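PDB 6WTE: B12-binding domain-containing protein from Kitasatospora setae, which binds cobalamin and a [4Fe-4S] cluster and acts as a methyltransferase of the radical S-adenosylmethionine family, by a non-radical mechanism. Local coordinates for residues R199-P204 with A260-L265; A279-L284 with E316-L321; F407-R412 with C475-G480. All coordinates share one frame; numbering follows the deposited sequence.

Contact 1 of 3, residues R199-P204 with A260-L265; sequences RRSGVP and AAQGIL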
ATOM      1  N   ARG A 199      16.010 -12.487   1.456  1.00 11.93           N
ATOM      2  CA  ARG A 199      16.018 -11.242   2.215  1.00 15.04           C
ATOM      3  C   ARG A 199      17.398 -11.103   2.832  1.00 15.52           C
ATOM      4  O   ARG A 199      17.744 -11.844   3.758  1.00 18.96           O
ATOM      5  CB  ARG A 199      14.932 -11.236   3.291  1.00 15.62           C
ATOM      6  CG  ARG A 199      13.601 -11.827   2.837  1.00 12.80           C
ATOM      7  CD  ARG A 199      12.961 -11.015   1.693  1.00 12.75           C
ATOM      8  NE  ARG A 199      12.559  -9.674   2.114  1.00 14.42           N
ATOM      9  CZ  ARG A 199      11.502  -9.418   2.881  1.00 14.74           C
ATOM     10  NH1 ARG A 199      10.743 -10.419   3.318  1.00 13.13           N
ATOM     11  NH2 ARG A 199      11.205  -8.167   3.217  1.00 11.76           N
ATOM     12  N   ARG A 200      18.183 -10.167   2.318  1.00 14.28           N
ATOM     13  CA  ARG A 200      19.579 -10.035   2.697  1.00 14.75           C
ATOM     14  C   ARG A 200      19.778  -8.789   3.547  1.00 14.71           C
ATOM     15  O   ARG A 200      18.947  -7.881   3.563  1.00 13.57           O
ATOM     16  CB  ARG A 200      20.475  -9.974   1.452  1.00 18.01           C
ATOM     17  CG  ARG A 200      20.406 -11.212   0.561  1.00 18.81           C
ATOM     18  CD  ARG A 200      21.213 -10.986  -0.715  1.00 25.84           C
ATOM     19  NE  ARG A 200      21.418 -12.202  -1.500  1.00 30.67           N
ATOM     20  CZ  ARG A 200      20.870 -12.435  -2.691  1.00 28.89           C
ATOM     21  NH1 ARG A 200      20.068 -11.536  -3.249  1.00 28.90           N
ATOM     22  NH2 ARG A 200      21.129 -13.571  -3.330  1.00 24.16           N
ATOM     23  N   SER A 201      20.897  -8.763   4.263  1.00 16.23           N
ATOM     24  CA  SER A 201      21.276  -7.618   5.074  1.00 17.12           C
ATOM     25  C   SER A 201      22.776  -7.403   4.970  1.00 16.06           C
ATOM     26  O   SER A 201      23.547  -8.365   4.919  1.00 18.60           O
ATOM     27  CB  SER A 201      20.884  -7.814   6.540  1.00 16.08           C
ATOM     28  OG  SER A 201      19.481  -7.895   6.681  1.00 16.03           O
ATOM     29  N   GLY A 202      23.181  -6.137   4.936  1.00 14.87           N
ATOM     30  CA  GLY A 202      24.589  -5.803   4.856  1.00 17.20           C
ATOM     31  C   GLY A 202      25.262  -6.158   3.550  1.00 17.03           C
ATOM     32  O   GLY A 202      26.494  -6.144   3.489  1.00 15.70           O
ATOM     33  N   VAL A 203      24.505  -6.477   2.508  1.00 14.51           N
ATOM     34  CA  VAL A 203      25.065  -6.849   1.211  1.00 14.07           C
ATOM     35  C   VAL A 203      24.993  -5.632   0.297  1.00 14.19           C
ATOM     36  O   VAL A 203      23.893  -5.107   0.073  1.00 13.49           O
ATOM     37  CB  VAL A 203      24.324  -8.041   0.588  1.00 18.92           C
ATOM     38  CG1 VAL A 203      24.945  -8.391  -0.774  1.00 16.82           C
ATOM     39  CG2 VAL A 203      24.361  -9.234   1.523  1.00 16.41           C
ATOM     40  N   PRO A 204      26.113  -5.156  -0.242  1.00 17.23           N
ATOM     41  CA  PRO A 204      26.059  -4.006  -1.152  1.00 17.61           C
ATOM     42  C   PRO A 204      25.182  -4.293  -2.361  1.00 15.40           C
ATOM     43  O   PRO A 204      25.146  -5.413  -2.879  1.00 17.03           O
ATOM     44  CB  PRO A 204      27.523  -3.802  -1.554  1.00 15.69           C
ATOM     45  CG  PRO A 204      28.308  -4.424  -0.425  1.00 17.84           C
ATOM     46  CD  PRO A 204      27.494  -5.588   0.040  1.00 19.22           C
ATOM     47  N   ALA A 260      13.945 -13.959  10.880  1.00 14.96           N
ATOM     48  CA  ALA A 260      14.143 -14.081  12.320  1.00 16.03           C
ATOM     49  C   ALA A 260      15.580 -14.447  12.659  1.00 17.35           C
ATOM     50  O   ALA A 260      16.102 -14.014  13.693  1.00 17.29           O
ATOM     51  CB  ALA A 260      13.188 -15.123  12.901  1.00 12.99           C
ATOM     52  N   ALA A 261      16.233 -15.234  11.804  1.00 14.46           N
ATOM     53  CA  ALA A 261      17.616 -15.621  12.065  1.00 17.11           C
ATOM     54  C   ALA A 261      18.543 -14.413  12.069  1.00 19.13           C
ATOM     55  O   ALA A 261      19.559 -14.415  12.776  1.00 18.33           O
ATOM     56  CB  ALA A 261      18.076 -16.649  11.031  1.00 14.27           C
ATOM     57  N   GLN A 262      18.229 -13.389  11.274  1.00 20.78           N
ATOM     58  CA  GLN A 262      19.019 -12.164  11.243  1.00 21.19           C
ATOM     59  C   GLN A 262      18.655 -11.193  12.357  1.00 21.13           C
ATOM     60  O   GLN A 262      19.226 -10.099  12.405  1.00 22.54           O
ATOM     61  CB  GLN A 262      18.855 -11.447   9.899  1.00 21.87           C
ATOM     62  CG  GLN A 262      19.055 -12.316   8.680  1.00 19.44           C
ATOM     63  CD  GLN A 262      18.655 -11.600   7.402  1.00 26.82           C
ATOM     64  OE1 GLN A 262      19.064 -10.463   7.162  1.00 29.83           O
ATOM     65  NE2 GLN A 262      17.819 -12.245   6.598  1.00 21.85           N
ATOM     66  N   GLY A 263      17.722 -11.549  13.240  1.00 17.84           N
ATOM     67  CA  GLY A 263      17.271 -10.640  14.276  1.00 17.83           C
ATOM     68  C   GLY A 263      16.065  -9.808  13.895  1.00 16.71           C
ATOM     69  O   GLY A 263      15.649  -8.947  14.679  1.00 16.28           O
ATOM     70  N   ILE A 264      15.510 -10.028  12.710  1.00 12.88           N
ATOM     71  CA  ILE A 264      14.322  -9.284  12.257  1.00 12.37           C
ATOM     72  C   ILE A 264      13.126 -10.058  12.799  1.00 14.62           C
ATOM     73  O   ILE A 264      12.513 -10.893  12.132  1.00 14.48           O
ATOM     74  CB  ILE A 264      14.301  -9.116  10.734  1.00 12.77           C
ATOM     75  CG1 ILE A 264      15.562  -8.376  10.261  1.00 15.81           C
ATOM     76  CG2 ILE A 264      13.030  -8.397  10.283  1.00 12.83           C
ATOM     77  CD1 ILE A 264      15.697  -8.300   8.734  1.00 14.81           C
ATOM     78  N   LEU A 265      12.798  -9.779  14.062  1.00 13.37           N
ATOM     79  CA  LEU A 265      11.820 -10.563  14.811  1.00 12.45           C
ATOM     80  C   LEU A 265      10.397 -10.047  14.646  1.00 14.71           C
ATOM     81  O   LEU A 265       9.457 -10.848  14.592  1.00 14.83           O
ATOM     82  CB  LEU A 265      12.198 -10.588  16.292  1.00 15.73           C
ATOM     83  CG  LEU A 265      13.558 -11.204  16.619  1.00 18.89           C
ATOM     84  CD1 LEU A 265      13.802 -11.118  18.122  1.00 20.50           C
ATOM     85  CD2 LEU A 265      13.619 -12.650  16.139  1.00 17.04           C
TER

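Contact 2 of 3, residues A279-L284 with E316-L321; sequences AHAKNL and EEFADL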
ATOM      1  N   ALA A 279      -8.197 -20.438   4.922  1.00 13.29           N
ATOM      2  CA  ALA A 279      -7.593 -21.755   5.085  1.00 14.39           C
ATOM      3  C   ALA A 279      -6.080 -21.683   4.920  1.00 17.32           C
ATOM      4  O   ALA A 279      -5.335 -22.338   5.659  1.00 13.94           O
ATOM      5  CB  ALA A 279      -8.204 -22.745   4.091  1.00 16.59           C
ATOM      6  N   HIS A 280      -5.611 -20.877   3.962  1.00 12.79           N
ATOM      7  CA  HIS A 280      -4.177 -20.670   3.785  1.00 14.70           C
ATOM      8  C   HIS A 280      -3.559 -19.995   5.006  1.00 15.85           C
ATOM      9  O   HIS A 280      -2.479 -20.387   5.462  1.00 14.21           O
ATOM     10  CB  HIS A 280      -3.941 -19.832   2.528  1.00 15.48           C
ATOM     11  CG  HIS A 280      -2.500 -19.668   2.160  1.00 13.79           C
ATOM     12  ND1 HIS A 280      -1.759 -18.568   2.537  1.00 14.07           N
ATOM     13  CD2 HIS A 280      -1.678 -20.437   1.407  1.00 15.68           C
ATOM     14  CE1 HIS A 280      -0.535 -18.679   2.052  1.00 13.68           C
ATOM     15  NE2 HIS A 280      -0.460 -19.803   1.360  1.00 14.08           N
ATOM     16  N   ALA A 281      -4.237 -18.984   5.554  1.00 14.62           N
ATOM     17  CA  ALA A 281      -3.713 -18.295   6.728  1.00 14.61           C
ATOM     18  C   ALA A 281      -3.584 -19.249   7.909  1.00 12.64           C
ATOM     19  O   ALA A 281      -2.558 -19.265   8.601  1.00 13.01           O
ATOM     20  CB  ALA A 281      -4.616 -17.115   7.090  1.00 14.06           C
ATOM     21  N   LYS A 282      -4.620 -20.059   8.151  1.00 13.30           N
ATOM     22  CA  LYS A 282      -4.569 -21.005   9.260  1.00 11.95           C
ATOM     23  C   LYS A 282      -3.506 -22.075   9.033  1.00 14.33           C
ATOM     24  O   LYS A 282      -2.801 -22.460   9.970  1.00 13.09           O
ATOM     25  CB  LYS A 282      -5.937 -21.643   9.480  1.00 14.06           C
ATOM     26  CG  LYS A 282      -6.924 -20.701  10.141  1.00 13.47           C
ATOM     27  CD  LYS A 282      -8.270 -21.370  10.362  1.00 17.21           C
ATOM     28  CE  LYS A 282      -9.163 -20.511  11.241  1.00 19.65           C
ATOM     29  NZ  LYS A 282     -10.475 -21.183  11.508  1.00 18.85           N
ATOM     30  N   ASN A 283      -3.364 -22.564   7.797  1.00 15.41           N
ATOM     31  CA  ASN A 283      -2.303 -23.527   7.516  1.00 16.11           C
ATOM     32  C   ASN A 283      -0.925 -22.913   7.733  1.00 14.98           C
ATOM     33  O   ASN A 283      -0.001 -23.584   8.219  1.00 14.42           O
ATOM     34  CB  ASN A 283      -2.425 -24.043   6.079  1.00 15.84           C
ATOM     35  CG  ASN A 283      -3.531 -25.062   5.915  1.00 17.51           C
ATOM     36  OD1 ASN A 283      -3.936 -25.716   6.875  1.00 22.01           O
ATOM     37  ND2 ASN A 283      -4.022 -25.209   4.688  1.00 20.63           N
ATOM     38  N   LEU A 284      -0.764 -21.640   7.373  1.00 14.06           N
ATOM     39  CA  LEU A 284       0.503 -20.955   7.597  1.00 11.92           C
ATOM     40  C   LEU A 284       0.829 -20.875   9.085  1.00 12.05           C
ATOM     41  O   LEU A 284       1.956 -21.166   9.504  1.00 12.26           O
ATOM     42  CB  LEU A 284       0.448 -19.555   6.997  1.00 14.70           C
ATOM     43  CG  LEU A 284       1.788 -18.826   7.083  1.00 16.05           C
ATOM     44  CD1 LEU A 284       2.751 -19.445   6.088  1.00 17.10           C
ATOM     45  CD2 LEU A 284       1.602 -17.344   6.818  1.00 16.70           C
ATOM     46  N   GLU A 316     -12.448 -18.265  16.968  1.00 16.08           N
ATOM     47  CA  GLU A 316     -11.642 -18.655  18.120  1.00 16.14           C
ATOM     48  C   GLU A 316     -10.418 -19.457  17.695  1.00 17.72           C
ATOM     49  O   GLU A 316      -9.314 -19.241  18.212  1.00 15.94           O
ATOM     50  CB  GLU A 316     -12.498 -19.447  19.107  1.00 19.43           C
ATOM     51  CG  GLU A 316     -11.782 -19.812  20.392  1.00 21.14           C
ATOM     52  CD  GLU A 316     -12.700 -20.507  21.379  1.00 28.32           C
ATOM     53  OE1 GLU A 316     -13.877 -20.740  21.027  1.00 30.75           O
ATOM     54  OE2 GLU A 316     -12.247 -20.812  22.503  1.00 31.39           O
ATOM     55  N   GLU A 317     -10.592 -20.390  16.754  1.00 15.80           N
ATOM     56  CA  GLU A 317      -9.454 -21.172  16.280  1.00 17.58           C
ATOM     57  C   GLU A 317      -8.392 -20.274  15.660  1.00 16.86           C
ATOM     58  O   GLU A 317      -7.191 -20.483  15.868  1.00 16.41           O
ATOM     59  CB  GLU A 317      -9.909 -22.225  15.270  1.00 21.90           C
ATOM     60  CG  GLU A 317      -8.760 -23.083  14.742  1.00 20.33           C
ATOM     61  CD  GLU A 317      -9.147 -23.946  13.558  1.00 25.94           C
ATOM     62  OE1 GLU A 317      -9.953 -23.494  12.715  1.00 25.74           O
ATOM     63  OE2 GLU A 317      -8.643 -25.086  13.477  1.00 30.47           O
ATOM     64  N   PHE A 318      -8.816 -19.277  14.882  1.00 14.74           N
ATOM     65  CA  PHE A 318      -7.858 -18.351  14.291  1.00 14.79           C
ATOM     66  C   PHE A 318      -7.099 -17.595  15.371  1.00 13.06           C
ATOM     67  O   PHE A 318      -5.873 -17.456  15.296  1.00 14.06           O
ATOM     68  CB  PHE A 318      -8.581 -17.378  13.355  1.00 15.42           C
ATOM     69  CG  PHE A 318      -7.655 -16.544  12.500  1.00 13.70           C
ATOM     70  CD1 PHE A 318      -6.703 -17.146  11.697  1.00 15.19           C
ATOM     71  CD2 PHE A 318      -7.762 -15.159  12.481  1.00 13.10           C
ATOM     72  CE1 PHE A 318      -5.855 -16.379  10.899  1.00 12.32           C
ATOM     73  CE2 PHE A 318      -6.927 -14.389  11.676  1.00 13.99           C
ATOM     74  CZ  PHE A 318      -5.968 -15.004  10.891  1.00 12.85           C
ATOM     75  N   ALA A 319      -7.807 -17.133  16.407  1.00 14.68           N
ATOM     76  CA  ALA A 319      -7.153 -16.373  17.462  1.00 16.34           C
ATOM     77  C   ALA A 319      -6.188 -17.246  18.255  1.00 14.40           C
ATOM     78  O   ALA A 319      -5.099 -16.790  18.620  1.00 15.00           O
ATOM     79  CB  ALA A 319      -8.195 -15.741  18.383  1.00 13.77           C
ATOM     80  N   ASP A 320      -6.560 -18.505  18.519  1.00 15.63           N
ATOM     81  CA  ASP A 320      -5.637 -19.420  19.192  1.00 14.23           C
ATOM     82  C   ASP A 320      -4.394 -19.668  18.347  1.00 13.61           C
ATOM     83  O   ASP A 320      -3.280 -19.754  18.875  1.00 14.79           O
ATOM     84  CB  ASP A 320      -6.327 -20.747  19.503  1.00 16.74           C
ATOM     85  CG  ASP A 320      -7.350 -20.632  20.616  1.00 17.18           C
ATOM     86  OD1 ASP A 320      -7.264 -19.685  21.425  1.00 20.52           O
ATOM     87  OD2 ASP A 320      -8.234 -21.504  20.687  1.00 22.77           O
ATOM     88  N   LEU A 321      -4.566 -19.790  17.029  1.00 13.98           N
ATOM     89  CA  LEU A 321      -3.419 -20.007  16.155  1.00 13.51           C
ATOM     90  C   LEU A 321      -2.524 -18.774  16.104  1.00 14.28           C
ATOM     91  O   LEU A 321      -1.296 -18.891  16.171  1.00 13.60           O
ATOM     92  CB  LEU A 321      -3.899 -20.388  14.757  1.00 14.73           C
ATOM     93  CG  LEU A 321      -4.368 -21.833  14.586  1.00 13.58           C
ATOM     94  CD1 LEU A 321      -5.000 -22.020  13.217  1.00 14.77           C
ATOM     95  CD2 LEU A 321      -3.202 -22.800  14.776  1.00 14.86           C
TER

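Contact 3 of 3, residues F407-R412 with C475-G480; sequences FSLGLR and CYFSPG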
ATOM      1  N   PHE A 407      -8.835   6.958  13.119  1.00 14.82           N
ATOM      2  CA  PHE A 407      -9.882   7.571  12.314  1.00 15.84           C
ATOM      3  C   PHE A 407      -9.269   8.274  11.111  1.00 16.42           C
ATOM      4  O   PHE A 407      -8.270   8.988  11.237  1.00 21.25           O
ATOM      5  CB  PHE A 407     -10.691   8.575  13.137  1.00 16.45           C
ATOM      6  CG  PHE A 407     -11.326   7.985  14.359  1.00 14.40           C
ATOM      7  CD1 PHE A 407     -12.533   7.310  14.270  1.00 16.42           C
ATOM      8  CD2 PHE A 407     -10.710   8.090  15.597  1.00 19.40           C
ATOM      9  CE1 PHE A 407     -13.123   6.760  15.391  1.00 18.35           C
ATOM     10  CE2 PHE A 407     -11.294   7.544  16.722  1.00 18.41           C
ATOM     11  CZ  PHE A 407     -12.505   6.879  16.621  1.00 17.06           C
ATOM     12  N   SER A 408      -9.877   8.066   9.947  1.00 13.81           N
ATOM     13  CA  SER A 408      -9.479   8.724   8.713  1.00 13.99           C
ATOM     14  C   SER A 408     -10.666   9.493   8.142  1.00 14.06           C
ATOM     15  O   SER A 408     -11.823   9.184   8.437  1.00 11.84           O
ATOM     16  CB  SER A 408      -8.966   7.707   7.687  1.00 15.56           C
ATOM     17  OG  SER A 408      -7.818   7.022   8.168  1.00 18.48           O
ATOM     18  N   LEU A 409     -10.371  10.496   7.305  1.00 13.76           N
ATOM     19  CA  LEU A 409     -11.379  11.399   6.754  1.00 14.67           C
ATOM     20  C   LEU A 409     -11.155  11.607   5.265  1.00 12.07           C
ATOM     21  O   LEU A 409     -10.054  11.985   4.846  1.00 13.60           O
ATOM     22  CB  LEU A 409     -11.351  12.767   7.445  1.00 16.91           C
ATOM     23  CG  LEU A 409     -12.088  12.953   8.764  1.00 24.70           C
ATOM     24  CD1 LEU A 409     -11.709  14.293   9.377  1.00 25.31           C
ATOM     25  CD2 LEU A 409     -13.578  12.888   8.510  1.00 22.05           C
ATOM     26  N   GLY A 410     -12.202  11.410   4.473  1.00 12.09           N
ATOM     27  CA  GLY A 410     -12.125  11.659   3.048  1.00 12.29           C
ATOM     28  C   GLY A 410     -11.487  10.507   2.289  1.00 14.26           C
ATOM     29  O   GLY A 410     -10.834   9.630   2.854  1.00 15.49           O
ATOM     30  N   LEU A 411     -11.681  10.515   0.969  1.00 11.75           N
ATOM     31  CA  LEU A 411     -11.181   9.441   0.116  1.00 11.23           C
ATOM     32  C   LEU A 411     -10.493  10.022  -1.108  1.00 11.80           C
ATOM     33  O   LEU A 411     -11.132  10.715  -1.906  1.00 12.08           O
ATOM     34  CB  LEU A 411     -12.316   8.510  -0.324  1.00 14.43           C
ATOM     35  CG  LEU A 411     -11.848   7.389  -1.257  1.00 13.72           C
ATOM     36  CD1 LEU A 411     -10.877   6.476  -0.527  1.00 18.14           C
ATOM     37  CD2 LEU A 411     -13.011   6.599  -1.821  1.00 14.37           C
ATOM     38  N   ARG A 412      -9.209   9.716  -1.275  1.00 11.50           N
ATOM     39  CA  ARG A 412      -8.561   9.957  -2.561  1.00 13.08           C
ATOM     40  C   ARG A 412      -9.096   8.965  -3.587  1.00 12.87           C
ATOM     41  O   ARG A 412      -9.095   7.752  -3.344  1.00 13.80           O
ATOM     42  CB  ARG A 412      -7.040   9.823  -2.440  1.00 14.34           C
ATOM     43  CG  ARG A 412      -6.320  11.094  -2.019  1.00 14.25           C
ATOM     44  CD  ARG A 412      -5.927  11.954  -3.217  1.00 16.08           C
ATOM     45  NE  ARG A 412      -4.950  11.275  -4.067  1.00 14.31           N
ATOM     46  CZ  ARG A 412      -5.140  10.973  -5.345  1.00 16.73           C
ATOM     47  NH1 ARG A 412      -6.271  11.310  -5.960  1.00 16.01           N
ATOM     48  NH2 ARG A 412      -4.185  10.349  -6.017  1.00 13.40           N
ATOM     49  N   CYS A 475     -10.551  13.888  -4.890  1.00 12.10           N
ATOM     50  CA  CYS A 475     -11.043  13.273  -3.662  1.00 12.41           C
ATOM     51  C   CYS A 475     -12.563  13.271  -3.646  1.00 12.16           C
ATOM     52  O   CYS A 475     -13.215  14.024  -4.374  1.00 12.49           O
ATOM     53  CB  CYS A 475     -10.558  14.018  -2.416  1.00 12.51           C
ATOM     54  SG  CYS A 475      -8.763  14.082  -2.285  1.00 19.26           S
ATOM     55  N   TYR A 476     -13.113  12.420  -2.783  1.00 11.99           N
ATOM     56  CA  TYR A 476     -14.521  12.455  -2.417  1.00 12.37           C
ATOM     57  C   TYR A 476     -14.634  12.709  -0.921  1.00 12.61           C
ATOM     58  O   TYR A 476     -13.879  12.139  -0.127  1.00 12.06           O
ATOM     59  CB  TYR A 476     -15.248  11.148  -2.754  1.00 11.97           C
ATOM     60  CG  TYR A 476     -16.710  11.192  -2.355  1.00 14.25           C
ATOM     61  CD1 TYR A 476     -17.667  11.709  -3.215  1.00 12.58           C
ATOM     62  CD2 TYR A 476     -17.128  10.737  -1.106  1.00 13.90           C
ATOM     63  CE1 TYR A 476     -18.996  11.769  -2.860  1.00 13.17           C
ATOM     64  CE2 TYR A 476     -18.457  10.793  -0.736  1.00 12.50           C
ATOM     65  CZ  TYR A 476     -19.391  11.308  -1.618  1.00 12.84           C
ATOM     66  OH  TYR A 476     -20.713  11.367  -1.251  1.00 13.74           O
ATOM     67  N   PHE A 477     -15.571  13.574  -0.552  1.00 13.25           N
ATOM     68  CA  PHE A 477     -15.920  13.808   0.840  1.00 12.94           C
ATOM     69  C   PHE A 477     -17.411  14.097   0.897  1.00 13.31           C
ATOM     70  O   PHE A 477     -17.896  14.968   0.174  1.00 13.68           O
ATOM     71  CB  PHE A 477     -15.114  14.975   1.420  1.00 18.18           C
ATOM     72  CG  PHE A 477     -15.197  15.090   2.909  1.00 18.46           C
ATOM     73  CD1 PHE A 477     -14.876  14.011   3.723  1.00 16.17           C
ATOM     74  CD2 PHE A 477     -15.585  16.281   3.499  1.00 20.09           C
ATOM     75  CE1 PHE A 477     -14.949  14.116   5.100  1.00 17.84           C
ATOM     76  CE2 PHE A 477     -15.660  16.392   4.881  1.00 24.11           C
ATOM     77  CZ  PHE A 477     -15.340  15.311   5.680  1.00 24.07           C
ATOM     78  N   SER A 478     -18.119  13.364   1.744  1.00 13.25           N
ATOM     79  CA  SER A 478     -19.570  13.436   1.780  1.00 13.59           C
ATOM     80  C   SER A 478     -20.043  14.879   1.931  1.00 14.18           C
ATOM     81  O   SER A 478     -19.631  15.566   2.876  1.00 14.37           O
ATOM     82  CB  SER A 478     -20.116  12.609   2.937  1.00 13.51           C
ATOM     83  OG  SER A 478     -21.512  12.833   3.048  1.00 14.30           O
ATOM     84  N   PRO A 479     -20.921  15.363   1.049  1.00 14.52           N
ATOM     85  CA  PRO A 479     -21.518  16.686   1.266  1.00 15.15           C
ATOM     86  C   PRO A 479     -22.279  16.792   2.578  1.00 15.66           C
ATOM     87  O   PRO A 479     -22.514  17.910   3.054  1.00 17.04           O
ATOM     88  CB  PRO A 479     -22.449  16.851   0.055  1.00 16.58           C
ATOM     89  CG  PRO A 479     -21.819  15.984  -1.003  1.00 15.70           C
ATOM     90  CD  PRO A 479     -21.283  14.792  -0.258  1.00 14.37           C
ATOM     91  N   GLY A 480     -22.678  15.670   3.178  1.00 15.16           N
ATOM     92  CA  GLY A 480     -23.299  15.719   4.491  1.00 15.42           C
ATOM     93  C   GLY A 480     -22.388  16.218   5.595  1.00 17.74           C
ATOM     94  O   GLY A 480     -22.878  16.513   6.694  1.00 19.48           O
TER

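Contact 1 of 3, residues R199-P204 with A260-L265
The hydroxyl of Ser201 gives its proton to the side-chain amide of Gln262, with OG 2.6 Å from OE1, and also accepts a bond from the backbone N of Leu210 at the start of helix 209-214. Ser201 OG approaches Gln262 OE1 almost in line with the carbonyl bond, at a C=O...O angle of 170°. The other half of the same amide is used as well: Gln262 NE2 donates to the backbone O of Arg199 at 2.9 Å, a bent bond, with 142° at the hydrogen, and a second bond runs from NE2 back to Ser258 O in the last turn of helix 249-261. Beyond CG the glutamine chain is extended (chi2 171°), which carries CD out from the helix end toward the loop. Gly263, with positive phi, closes that helix in a Schellman motif, and the turn leaves Ile264 with its CD1 4.3 Å from Ser201 OG. The guanidinium of Arg199 leads away from Gln262 to salt bridges with Asp23 and Glu255, so that this loop residue joins helix 20-31 of the B12-binding region to helix 249-261. The amide of Gln262 is probably held in one orientation, since a flip would turn OE1 toward the carbonyl oxygens of Arg199 and Ser258 and give up the hydroxyl bond of Ser201, whose OG already accepts from Leu210 N.

Contact 2 of 3, residues A279-L284 with E316-L321
Lys282 reaches Glu317 through a side chain that is extended beyond CG, with chi2 -179°, while Glu317 has CG anti to its backbone N (chi1 -180°); the two side chains meet at about a right angle. Lys282 NZ lies 2.7 Å from Glu317 OE1 in a salt bridge, reaching the oxygen on its anti side and somewhat out of the carboxylate plane. The ammonium is shared with Asp315, just ahead of helix 316-325, and the other oxygen of Glu317 pairs with Arg286, so the charges form a small network on the more exposed side of the contact. Beneath it the methylenes of the lysine do apolar work: CE is 3.8 Å from Phe318 CB, CG is 3.9 Å from Phe318 CD1, and Leu321 CD1 touches CB and CG. Deeper in, Ala281 CB approaches Phe318 CE1 at 4.1 Å. The two helical segments run in broadly the same direction, their axes 10.1 Å apart at an angle of 35°, as expected for successive helices on the outside of a radical SAM beta/alpha barrel. Helix 249-261 lies against Leu284 of helix 278-294, and strand 224-225 touches Ala281 through Lys224.

Contact 3 of 3, residues F407-R412 with C475-G480
The side chain of Phe477 reaches from CB toward Gly410 and Leu409 of strand 404-412. CG stands anti to the backbone N (chi1 -168°), and beyond it CD1 lies 3.7 Å from Gly410 CA. Further out, CE1 is 3.9 Å from Leu409 CD2, and CZ, at the tip, remains 4.1 Å from the same methyl, which sits at the ring edge near its plane. Trp495 and Ala498 of helix 491-503 also meet the ring. An alanine here would probably leave Leu409 CD2 and Gly410 CA without their aromatic neighbour and open a gap between the strand and that helix. Gly410, at positive phi, interrupts strand 404-412, which lies parallel to strand 373-380 in the radical SAM barrel sheet and also to strand 514-515. Past that break the strand takes on strand 475-476 as an antiparallel partner: Leu411 and Tyr476 form a hydrogen-bonded pair, with Leu411 N to Tyr476 O at 2.9 Å and Tyr476 N to Leu411 O at 2.8 Å. Next to it Arg412 and Cys475 are a non-hydrogen-bonded pair whose side chains share one face of the sheet, Cys475 SG lying 3.7 Å from Arg412 CD. The arginine guanidinium bonds to Val474 O and Asp72, the latter between Thr71 and Thr73 of the cobalamin site.

How the contacts relate
The three contacts follow one another along the chain without overlap: contact 1 closes before contact 2 opens, and contact 2 before contact 3. Between centres, contacts 1 and 2 are about 27 Å apart, contacts 1 and 3 about 40 Å, on opposite sides of the chain's centre, and contacts 2 and 3 about 34 Å. None touches another. Each has at least one segment in the radical SAM core: helices 249-261 and 278-294 pack side by side, whereas contact 3 lies on the sheet itself, at strand 404-412. The side chains of Arg199 in contact 1 and Arg412 in contact 3 come to about 7 and 6 Å from the cobalamin, while that of Phe318 in contact 2 stays about 13 Å from the iron-sulfur cluster.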